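Local structure of amidase, hydantoinase/carbamoylase family (Burkholderia ambifaria, 5TP4) at residues Leu13-Arg19 with Glu113-Leu118; Arg35-Leu41 with Thr95-Arg101; Val70-Arg76 with Leu129-Thr135. The protein probably hydrolyses N-carbamoyl-L-amino acids, as a zinc-dependent member of the peptidase M20 family. All coordinates share one frame. Residue numbers count along the deposited sequence, not the author numbering.

Contact 1: residues Leu13-Arg19 with Glu113-Leu118; sequences LEIDGAR and EVVRTL
Leu13-Asp16 runs extended across one flank of helix 105-121, then turns into helix 17-28 at Gly17. Ile15 sits over Thr117, their CA atoms 5.6 Å apart. Asp16 is the N-cap: with chi1 t, its OD1 accepts from Arg19 N at 3.1 Å. Glu113 (chi1 t, chi2 p) lifts its carboxylate off the helix to gather three donors on OE2: Asp16 N at 2.8 Å, Arg19 NH2 at 2.9 Å and, within its own helix, Thr117 OG1 at 2.7 Å. Arg19, t, t, p along its chain, reaches back so that Arg19 NE also meets Glu113 OE1 at 2.9 Å, a bidentate salt bridge; Arg19 NH1 pairs with Asp120. Arg116 CB lies over one face of this guanidinium. A water donates to Thr117 OG1 (2.9 Å). Leu13 (t, p) touches Leu118 (m, t), CD2 to CD2 4.3 Å, next to Leu413 of helix 398-416. These features describe an N-capped helix start tied to a neighbouring helix by a buried glutamate, on the helical outside of the M20 catalytic domain.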
loop_
_atom_site.group_PDB
_atom_site.type_symbol
_atom_site.label_atom_id
_atom_site.label_comp_id
_atom_site.label_asym_id
_atom_site.label_seq_id
_atom_site.Cartn_x
_atom_site.Cartn_y
_atom_site.Cartn_z
ATOM N N LEU B 13 1.362 -36.063 39.835
ATOM C CA LEU B 13 0.930 -37.015 38.823
ATOM C C LEU B 13 1.307 -36.487 37.447
ATOM O O LEU B 13 0.974 -35.347 37.106
ATOM C CB LEU B 13 -0.587 -37.211 38.914
ATOM C CG LEU B 13 -1.201 -38.234 37.966
ATOM C CD1 LEU B 13 -0.756 -39.646 38.347
ATOM C CD2 LEU B 13 -2.725 -38.105 38.012
ATOM N N GLU B 14 1.996 -37.316 36.642
ATOM C CA GLU B 14 2.492 -36.902 35.335
ATOM C C GLU B 14 1.867 -37.716 34.210
ATOM O O GLU B 14 1.442 -38.861 34.403
ATOM C CB GLU B 14 4.005 -37.059 35.252
ATOM C CG GLU B 14 4.741 -36.149 36.180
ATOM C CD GLU B 14 6.238 -36.180 35.964
ATOM O OE1 GLU B 14 6.702 -36.940 35.091
ATOM O OE2 GLU B 14 6.946 -35.431 36.672
ATOM N N ILE B 15 1.838 -37.118 33.011
ATOM C CA ILE B 15 1.373 -37.828 31.817
ATOM C C ILE B 15 2.472 -38.678 31.185
ATOM O O ILE B 15 3.631 -38.695 31.639
ATOM C CB ILE B 15 0.833 -36.847 30.768
ATOM C CG1 ILE B 15 1.987 -35.971 30.240
ATOM C CG2 ILE B 15 -0.323 -36.022 31.391
ATOM C CD1 ILE B 15 1.797 -35.568 28.780
ATOM N N ASP B 16 2.106 -39.381 30.115
ATOM C CA ASP B 16 3.051 -40.113 29.275
ATOM C C ASP B 16 3.392 -39.185 28.116
ATOM O O ASP B 16 2.661 -39.110 27.132
ATOM C CB ASP B 16 2.438 -41.426 28.797
ATOM C CG ASP B 16 3.433 -42.296 28.044
ATOM O OD1 ASP B 16 4.406 -41.766 27.438
ATOM O OD2 ASP B 16 3.224 -43.517 28.041
ATOM N N GLY B 17 4.504 -38.464 28.235
ATOM C CA GLY B 17 4.774 -37.416 27.266
ATOM C C GLY B 17 5.080 -37.976 25.894
ATOM O O GLY B 17 4.677 -37.401 24.882
ATOM N N ALA B 18 5.770 -39.124 25.839
ATOM C CA ALA B 18 6.050 -39.755 24.551
ATOM C C ALA B 18 4.767 -40.208 23.859
ATOM O O ALA B 18 4.652 -40.134 22.623
ATOM C CB ALA B 18 6.998 -40.936 24.761
ATOM N N ARG B 19 3.801 -40.717 24.634
ATOM C CA ARG B 19 2.541 -41.162 24.065
ATOM C C ARG B 19 1.788 -39.987 23.463
ATOM O O ARG B 19 1.246 -40.084 22.358
ATOM C CB ARG B 19 1.695 -41.870 25.139
ATOM C CG ARG B 19 0.356 -42.454 24.608
ATOM C CD ARG B 19 -0.284 -43.321 25.688
ATOM N NE ARG B 19 -0.543 -42.543 26.913
ATOM C CZ ARG B 19 -0.802 -43.091 28.102
ATOM N NH1 ARG B 19 -0.847 -44.422 28.218
ATOM N NH2 ARG B 19 -1.026 -42.316 29.169
ATOM N N GLU B 113 -4.742 -37.255 26.391
ATOM C CA GLU B 113 -3.683 -37.826 27.211
ATOM C C GLU B 113 -4.030 -37.712 28.693
ATOM O O GLU B 113 -3.696 -38.605 29.476
ATOM C CB GLU B 113 -2.334 -37.166 26.882
ATOM C CG GLU B 113 -1.169 -37.533 27.835
ATOM C CD GLU B 113 -0.901 -39.032 27.898
ATOM O OE1 GLU B 113 -1.107 -39.718 26.870
ATOM O OE2 GLU B 113 -0.479 -39.518 28.987
ATOM N N VAL B 114 -4.698 -36.626 29.098
ATOM C CA VAL B 114 -5.205 -36.543 30.465
ATOM C C VAL B 114 -6.040 -37.771 30.805
ATOM O O VAL B 114 -5.848 -38.414 31.842
ATOM C CB VAL B 114 -6.003 -35.242 30.661
ATOM C CG1 VAL B 114 -6.811 -35.289 31.960
ATOM C CG2 VAL B 114 -5.022 -34.068 30.697
ATOM N N VAL B 115 -6.965 -38.128 29.925
ATOM C CA VAL B 115 -7.817 -39.280 30.191
ATOM C C VAL B 115 -7.000 -40.570 30.203
ATOM O O VAL B 115 -7.182 -41.419 31.084
ATOM C CB VAL B 115 -8.957 -39.333 29.174
ATOM C CG1 VAL B 115 -9.709 -40.704 29.256
ATOM C CG2 VAL B 115 -9.932 -38.165 29.457
ATOM N N ARG B 116 -6.081 -40.734 29.251
ATOM C CA ARG B 116 -5.287 -41.961 29.214
ATOM C C ARG B 116 -4.457 -42.102 30.478
ATOM O O ARG B 116 -4.293 -43.208 31.010
ATOM C CB ARG B 116 -4.366 -41.972 27.995
ATOM C CG ARG B 116 -5.107 -42.139 26.676
ATOM C CD ARG B 116 -4.139 -41.928 25.489
ATOM N NE ARG B 116 -4.718 -42.444 24.249
ATOM C CZ ARG B 116 -4.086 -42.411 23.080
ATOM N NH1 ARG B 116 -2.883 -41.837 22.999
ATOM N NH2 ARG B 116 -4.649 -42.953 21.999
ATOM N N THR B 117 -3.955 -40.978 30.985
ATOM C CA THR B 117 -3.220 -40.990 32.248
ATOM C C THR B 117 -4.129 -41.339 33.429
ATOM O O THR B 117 -3.760 -42.170 34.272
ATOM C CB THR B 117 -2.510 -39.638 32.420
ATOM O OG1 THR B 117 -1.346 -39.638 31.559
ATOM C CG2 THR B 117 -2.083 -39.401 33.867
ATOM N N LEU B 118 -5.330 -40.767 33.489
ATOM C CA LEU B 118 -6.257 -41.142 34.556
ATOM C C LEU B 118 -6.615 -42.621 34.490
ATOM O O LEU B 118 -6.732 -43.277 35.527
ATOM C CB LEU B 118 -7.523 -40.288 34.481
ATOM C CG LEU B 118 -7.284 -38.792 34.705
ATOM C CD1 LEU B 118 -8.593 -38.056 34.651
ATOM C CD2 LEU B 118 -6.545 -38.507 36.057
HETATM O O HOH W 1 0.571 -41.635 32.509
HETATM O O HOH W 2 0.027 -42.130 21.096
#

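Contact 2: residues Arg35-Leu41 with Thr95-Arg101; sequences RGGVRRL and TQPEGGR. With EDO (1,2-ethanediol), chain V.
Two loops pair beside the zinc site: 95-101 follows strand 87-91, which leads to the zinc ligand His92, and runs on toward Asp103, a predicted ligand of both metals. Neither segment is regular helix or strand, yet they run antiparallel, with Gly37 near Gly100, Val38 near Gly99, Arg39 near Pro97 and Arg40 near Thr95 (CA atoms 4.9 to 5.4 Å apart). Val38 and Gly99 form a single hydrogen-bonded bridge, Val38 N to Gly99 O 2.9 Å and Gly99 N to Val38 O 2.8 Å. Thr95 (chi1 p) receives Arg40 N on OG1 at 2.7 Å, and Thr95 N donates to Arg40 O at 3.0 Å. At the positive phi of Gly36 a CB would jam against the carbonyl O of Arg35, which calls for glycine, and one on Gly37 would clash with Glu98 OE2 and Gly99 O. Arg101 (m, t, m) sends NH1 to Gly36 O, 2.9 Å. Glu98 (t, p) bends back so that OE1 meets Arg35 NH1 at 3.2 Å, a salt bridge of charges only, the oxygen well out of the guanidinium plane; OE2 bonds Thr33. Arg39 lays a guanidinium face over Pro97 CA. Leu41 CD2 packs on Pro97 CD at 4.2 Å. Gln96 NE2 donates to Glu138 OE1, Glu138 being a second-zinc ligand of this protein that binds no metal in this chain. Two loops held by a single antiparallel bridge border the two-zinc site of an M20 hydrolase.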
loop_
_atom_site.group_PDB
_atom_site.type_symbol
_atom_site.label_atom_id
_atom_site.label_comp_id
_atom_site.label_asym_id
_atom_site.label_seq_id
_atom_site.Cartn_x
_atom_site.Cartn_y
_atom_site.Cartn_z
ATOM N N ARG B 35 4.373 -28.797 2.411
ATOM C CA ARG B 35 5.329 -28.010 3.175
ATOM C C ARG B 35 5.533 -28.532 4.588
ATOM O O ARG B 35 6.331 -27.954 5.336
ATOM C CB ARG B 35 4.889 -26.541 3.223
ATOM C CG ARG B 35 4.976 -25.827 1.868
ATOM C CD ARG B 35 4.935 -24.305 2.016
ATOM N NE ARG B 35 3.618 -23.786 2.394
ATOM C CZ ARG B 35 2.743 -23.260 1.538
ATOM N NH1 ARG B 35 1.570 -22.809 1.972
ATOM N NH2 ARG B 35 3.039 -23.189 0.242
ATOM N N GLY B 36 4.843 -29.598 4.976
ATOM C CA GLY B 36 5.018 -30.158 6.292
ATOM C C GLY B 36 4.027 -29.664 7.314
ATOM O O GLY B 36 4.222 -29.908 8.511
ATOM N N GLY B 37 2.975 -28.975 6.875
ATOM C CA GLY B 37 1.903 -28.524 7.733
ATOM C C GLY B 37 0.694 -29.423 7.612
ATOM O O GLY B 37 0.786 -30.592 7.225
ATOM N N VAL B 38 -0.462 -28.872 7.957
ATOM C CA VAL B 38 -1.683 -29.655 8.073
ATOM C C VAL B 38 -2.812 -28.846 7.460
ATOM O O VAL B 38 -2.974 -27.660 7.768
ATOM C CB VAL B 38 -1.999 -30.003 9.540
ATOM C CG1 VAL B 38 -3.365 -30.703 9.678
ATOM C CG2 VAL B 38 -0.884 -30.864 10.150
ATOM N N ARG B 39 -3.591 -29.485 6.595
ATOM C CA ARG B 39 -4.807 -28.885 6.051
ATOM C C ARG B 39 -5.978 -29.798 6.384
ATOM O O ARG B 39 -6.178 -30.817 5.715
ATOM C CB ARG B 39 -4.682 -28.702 4.543
ATOM C CG ARG B 39 -5.840 -27.948 3.910
ATOM C CD ARG B 39 -5.678 -27.970 2.405
ATOM N NE ARG B 39 -6.753 -27.254 1.726
ATOM C CZ ARG B 39 -6.627 -26.039 1.194
ATOM N NH1 ARG B 39 -5.459 -25.404 1.245
ATOM N NH2 ARG B 39 -7.667 -25.463 0.599
ATOM N N ARG B 40 -6.747 -29.423 7.414
ATOM C CA ARG B 40 -8.030 -30.045 7.729
ATOM C C ARG B 40 -9.033 -28.895 7.868
ATOM O O ARG B 40 -9.452 -28.534 8.971
ATOM C CB ARG B 40 -7.962 -30.926 8.979
ATOM C CG ARG B 40 -7.035 -32.141 8.852
ATOM C CD ARG B 40 -7.220 -33.127 10.043
ATOM N NE ARG B 40 -7.006 -32.513 11.365
ATOM C CZ ARG B 40 -5.841 -32.501 12.016
ATOM N NH1 ARG B 40 -4.759 -33.057 11.486
ATOM N NH2 ARG B 40 -5.749 -31.904 13.202
ATOM N N LEU B 41 -9.441 -28.329 6.734
ATOM C CA LEU B 41 -10.466 -27.289 6.763
ATOM C C LEU B 41 -11.779 -27.849 7.299
ATOM O O LEU B 41 -12.180 -28.970 6.974
ATOM C CB LEU B 41 -10.652 -26.706 5.352
ATOM C CG LEU B 41 -9.538 -25.727 4.965
ATOM C CD1 LEU B 41 -9.513 -25.474 3.467
ATOM C CD2 LEU B 41 -9.741 -24.432 5.710
ATOM N N THR B 95 -8.160 -26.625 10.867
ATOM C CA THR B 95 -6.963 -25.826 10.608
ATOM C C THR B 95 -7.258 -24.715 9.616
ATOM O O THR B 95 -8.291 -24.701 8.936
ATOM C CB THR B 95 -5.816 -26.675 10.024
ATOM O OG1 THR B 95 -6.173 -27.094 8.689
ATOM C CG2 THR B 95 -5.559 -27.923 10.886
ATOM N N GLN B 96 -6.282 -23.821 9.499
ATOM C CA GLN B 96 -6.182 -22.906 8.373
ATOM C C GLN B 96 -5.855 -23.690 7.098
ATOM O O GLN B 96 -5.533 -24.882 7.159
ATOM C CB GLN B 96 -5.103 -21.865 8.658
ATOM C CG GLN B 96 -5.504 -20.880 9.726
ATOM C CD GLN B 96 -6.493 -19.857 9.206
ATOM O OE1 GLN B 96 -6.394 -19.410 8.057
ATOM N NE2 GLN B 96 -7.466 -19.496 10.036
ATOM N N PRO B 97 -5.917 -23.040 5.921
ATOM C CA PRO B 97 -5.478 -23.715 4.689
ATOM C C PRO B 97 -4.092 -24.325 4.770
ATOM O O PRO B 97 -3.845 -25.394 4.195
ATOM C CB PRO B 97 -5.529 -22.585 3.652
ATOM C CG PRO B 97 -6.652 -21.749 4.113
ATOM C CD PRO B 97 -6.568 -21.751 5.624
ATOM N N GLU B 98 -3.170 -23.649 5.438
ATOM C CA GLU B 98 -1.821 -24.152 5.678
ATOM C C GLU B 98 -1.580 -24.048 7.182
ATOM O O GLU B 98 -0.948 -23.105 7.660
ATOM C CB GLU B 98 -0.807 -23.368 4.866
ATOM C CG GLU B 98 0.615 -23.872 5.002
ATOM C CD GLU B 98 0.809 -25.270 4.438
ATOM O OE1 GLU B 98 0.416 -25.521 3.274
ATOM O OE2 GLU B 98 1.357 -26.116 5.174
ATOM N N GLY B 99 -2.091 -25.031 7.935
ATOM C CA GLY B 99 -2.035 -24.964 9.382
ATOM C C GLY B 99 -0.774 -25.604 9.948
ATOM O O GLY B 99 -0.073 -26.371 9.286
ATOM N N GLY B 100 -0.457 -25.241 11.190
ATOM C CA GLY B 100 0.633 -25.896 11.874
ATOM C C GLY B 100 0.197 -27.208 12.524
ATOM O O GLY B 100 -0.982 -27.539 12.619
ATOM N N ARG B 101 1.202 -27.965 12.954
ATOM C CA ARG B 101 0.976 -29.274 13.550
ATOM C C ARG B 101 0.599 -29.209 15.021
ATOM O O ARG B 101 0.337 -30.259 15.617
ATOM C CB ARG B 101 2.231 -30.137 13.354
ATOM C CG ARG B 101 2.505 -30.440 11.881
ATOM C CD ARG B 101 3.701 -31.379 11.681
ATOM N NE ARG B 101 4.832 -30.979 12.516
ATOM C CZ ARG B 101 5.696 -30.022 12.200
ATOM N NH1 ARG B 101 5.569 -29.357 11.058
ATOM N NH2 ARG B 101 6.692 -29.731 13.024
HETATM C C1 EDO V . 3.900 -33.058 15.879
HETATM O O1 EDO V . 4.912 -32.873 14.881
HETATM C C2 EDO V . 4.526 -33.607 17.161
HETATM O O2 EDO V . 4.794 -35.006 17.013
HETATM O O HOH W 3 2.111 -27.147 1.583
#

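Contact 3: residues Val70-Arg76 with Leu129-Thr135; sequences VGNLFAR and LEIVSWT. With EDO (1,2-ethanediol), chain S; EDO (1,2-ethanediol), chain U.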
loop_
_atom_site.group_PDB
_atom_site.type_symbol
_atom_site.label_atom_id
_atom_site.label_comp_id
_atom_site.label_asym_id
_atom_site.label_seq_id
_atom_site.Cartn_x
_atom_site.Cartn_y
_atom_site.Cartn_z
ATOM N N VAL B 70 -24.338 -28.716 15.762
ATOM C CA VAL B 70 -23.424 -27.965 14.907
ATOM C C VAL B 70 -22.080 -28.694 14.771
ATOM O O VAL B 70 -21.082 -28.124 14.311
ATOM C CB VAL B 70 -23.265 -26.511 15.403
ATOM C CG1 VAL B 70 -22.363 -26.407 16.631
ATOM C CG2 VAL B 70 -22.768 -25.593 14.281
ATOM N N GLY B 71 -22.049 -29.982 15.107
ATOM C CA GLY B 71 -20.837 -30.753 14.873
ATOM C C GLY B 71 -19.798 -30.671 15.965
ATOM O O GLY B 71 -18.716 -31.258 15.807
ATOM N N ASN B 72 -20.061 -29.954 17.058
ATOM C CA ASN B 72 -19.080 -29.935 18.144
ATOM C C ASN B 72 -18.928 -31.362 18.647
ATOM O O ASN B 72 -19.925 -32.068 18.825
ATOM C CB ASN B 72 -19.517 -29.021 19.281
ATOM C CG ASN B 72 -19.543 -27.540 18.897
ATOM O OD1 ASN B 72 -18.657 -27.043 18.207
ATOM N ND2 ASN B 72 -20.561 -26.820 19.387
ATOM N N LEU B 73 -17.683 -31.809 18.815
ATOM C CA LEU B 73 -17.356 -33.214 19.072
ATOM C C LEU B 73 -16.961 -33.369 20.536
ATOM O O LEU B 73 -15.965 -32.783 20.972
ATOM C CB LEU B 73 -16.214 -33.665 18.151
ATOM C CG LEU B 73 -15.741 -35.128 18.140
ATOM C CD1 LEU B 73 -16.883 -36.128 17.883
ATOM C CD2 LEU B 73 -14.685 -35.283 17.048
ATOM N N PHE B 74 -17.736 -34.160 21.289
ATOM C CA PHE B 74 -17.566 -34.326 22.729
ATOM C C PHE B 74 -17.244 -35.760 23.093
ATOM O O PHE B 74 -17.951 -36.676 22.683
ATOM C CB PHE B 74 -18.849 -33.967 23.474
ATOM C CG PHE B 74 -19.164 -32.512 23.418
ATOM C CD1 PHE B 74 -19.928 -32.007 22.368
ATOM C CD2 PHE B 74 -18.692 -31.648 24.400
ATOM C CE1 PHE B 74 -20.210 -30.656 22.317
ATOM C CE2 PHE B 74 -18.990 -30.285 24.352
ATOM C CZ PHE B 74 -19.729 -29.793 23.298
ATOM N N ALA B 75 -16.221 -35.949 23.906
ATOM C CA ALA B 75 -15.913 -37.259 24.477
ATOM C C ALA B 75 -16.115 -37.169 25.986
ATOM O O ALA B 75 -15.650 -36.214 26.626
ATOM C CB ALA B 75 -14.474 -37.679 24.159
ATOM N N ARG B 76 -16.796 -38.160 26.557
ATOM C CA ARG B 76 -17.245 -38.101 27.943
ATOM C C ARG B 76 -16.594 -39.187 28.783
ATOM O O ARG B 76 -16.578 -40.356 28.390
ATOM C CB ARG B 76 -18.761 -38.258 27.995
ATOM C CG ARG B 76 -19.345 -38.502 29.384
ATOM C CD ARG B 76 -19.443 -37.249 30.215
ATOM N NE ARG B 76 -20.228 -37.552 31.415
ATOM C CZ ARG B 76 -21.040 -36.701 32.025
ATOM N NH1 ARG B 76 -21.177 -35.458 31.571
ATOM N NH2 ARG B 76 -21.697 -37.106 33.107
ATOM N N LEU B 129 -15.460 -35.556 33.345
ATOM C CA LEU B 129 -14.605 -34.857 32.396
ATOM C C LEU B 129 -15.178 -35.007 30.997
ATOM O O LEU B 129 -15.738 -36.053 30.653
ATOM C CB LEU B 129 -13.164 -35.414 32.392
ATOM C CG LEU B 129 -12.382 -35.422 33.704
ATOM C CD1 LEU B 129 -10.872 -35.726 33.437
ATOM C CD2 LEU B 129 -12.523 -34.092 34.359
ATOM N N GLU B 130 -15.020 -33.961 30.185
ATOM C CA GLU B 130 -15.334 -34.075 28.768
ATOM C C GLU B 130 -14.216 -33.411 27.992
ATOM O O GLU B 130 -13.632 -32.425 28.457
ATOM C CB GLU B 130 -16.686 -33.442 28.427
ATOM C CG GLU B 130 -17.864 -34.303 28.942
ATOM C CD GLU B 130 -19.229 -33.740 28.579
ATOM O OE1 GLU B 130 -19.294 -32.906 27.656
ATOM O OE2 GLU B 130 -20.235 -34.143 29.197
ATOM N N ILE B 131 -13.894 -33.974 26.842
ATOM C CA ILE B 131 -12.955 -33.358 25.915
ATOM C C ILE B 131 -13.775 -32.910 24.714
ATOM O O ILE B 131 -14.664 -33.642 24.260
ATOM C CB ILE B 131 -11.848 -34.332 25.467
ATOM C CG1 ILE B 131 -11.210 -35.059 26.631
ATOM C CG2 ILE B 131 -10.798 -33.607 24.649
ATOM C CD1 ILE B 131 -10.484 -36.278 26.078
ATOM N N VAL B 132 -13.496 -31.705 24.204
ATOM C CA VAL B 132 -14.261 -31.182 23.079
ATOM C C VAL B 132 -13.332 -30.641 21.992
ATOM O O VAL B 132 -12.289 -30.026 22.272
ATOM C CB VAL B 132 -15.286 -30.108 23.543
ATOM C CG1 VAL B 132 -14.602 -28.955 24.288
ATOM C CG2 VAL B 132 -16.122 -29.598 22.383
ATOM N N SER B 133 -13.681 -30.940 20.744
ATOM C CA SER B 133 -13.120 -30.255 19.595
ATOM C C SER B 133 -14.262 -29.446 18.978
ATOM O O SER B 133 -15.237 -30.024 18.490
ATOM C CB SER B 133 -12.522 -31.266 18.607
ATOM O OG SER B 133 -12.164 -30.632 17.388
ATOM N N TRP B 134 -14.138 -28.116 18.992
ATOM C CA TRP B 134 -15.226 -27.251 18.534
ATOM C C TRP B 134 -15.207 -27.122 17.018
ATOM O O TRP B 134 -14.138 -27.004 16.404
ATOM C CB TRP B 134 -15.101 -25.857 19.145
ATOM C CG TRP B 134 -15.022 -25.818 20.651
ATOM C CD1 TRP B 134 -13.889 -25.662 21.438
ATOM C CD2 TRP B 134 -16.127 -25.922 21.549
ATOM N NE1 TRP B 134 -14.258 -25.661 22.775
ATOM C CE2 TRP B 134 -15.615 -25.836 22.863
ATOM C CE3 TRP B 134 -17.503 -26.116 21.365
ATOM C CZ2 TRP B 134 -16.440 -25.899 23.997
ATOM C CZ3 TRP B 134 -18.325 -26.184 22.481
ATOM C CH2 TRP B 134 -17.788 -26.082 23.784
ATOM N N THR B 135 -16.399 -27.108 16.418
ATOM C CA THR B 135 -16.508 -26.950 14.968
ATOM C C THR B 135 -15.999 -25.593 14.498
ATOM O O THR B 135 -16.309 -24.556 15.093
ATOM C CB THR B 135 -17.973 -27.107 14.544
ATOM O OG1 THR B 135 -18.407 -28.433 14.846
ATOM C CG2 THR B 135 -18.152 -26.816 13.055
HETATM C C1 EDO S . -22.223 -29.438 28.070
HETATM O O1 EDO S . -22.942 -30.196 29.049
HETATM C C2 EDO S . -20.957 -30.191 27.705
HETATM O O2 EDO S . -21.335 -31.420 27.070
HETATM C C1 EDO U . -16.795 -43.942 31.124
HETATM O O1 EDO U . -15.528 -43.269 31.166
HETATM C C2 EDO U . -17.614 -43.357 29.988
HETATM O O2 EDO U . -18.201 -42.156 30.487
#
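Phe74 lays one ring face over Val132, whose CG2 sits 3.8 Å from the ring centroid in a CH-pi contact, and turns an edge toward the face of Trp134 in an offset edge-to-face pair (centroids 5.8 Å apart, planes at 87°). The strands beneath, 73-76 and 129-133, are antiparallel at 160°, their axes 4.6 Å apart. Leu73-Ser133 and Ala75-Ile131 are the hydrogen-bonded pairs. Ala75 N lies 2.8 Å from Ile131 O. Leu73 N lies 3.0 Å from Ser133 O. Phe74-Val132 and Arg76-Glu130 are the non-hydrogen-bonded ones; their side chains share one face, where Arg76 NH1 and Glu130 OE2 form a salt bridge at 2.9 Å and Asp78 takes Arg76 NE. Leu73, Ala75 and Ile131 occupy the other face, against helix 45-60. Asn72 OD1 accepts from Thr135 N at 2.9 Å, a side-chain bond just past the end of the ladder. Ser133 OG holds Leu93 N, and the chain after Trp134 carries Glu137 and Glu138, zinc ligands of this protein though not metal-bound in this chain. This is an antiparallel ladder within the mixed sheet of the M20 catalytic domain, its 129-133 strand leading to the metal site.

How the contacts relate
All three contacts belong to one alpha/beta unit, and their segments come in the order 13-19, 35-41, 70-76, 95-101, 113-118, 129-135. Contact 2 is therefore nested inside the loop closed by contact 1, while contact 3 crosses both. Contacts 1 and 3, with centres 19 Å apart, touch: helix 105-121 lies on the sheet, Leu118 CD1 meeting Leu129 CD1 at 3.5 Å and Val115 CG2 meeting Ile131 CD1 at 3.9 Å. Contact 2 stands apart, its centre about 26 Å from that of contact 1 and 21 Å from that of contact 3. His92 follows strand 87-91, the contact 2 loop runs on to the predicted ligand Asp103, and Glu137 and Glu138 follow contact 3; contact 1 lies away from the metals.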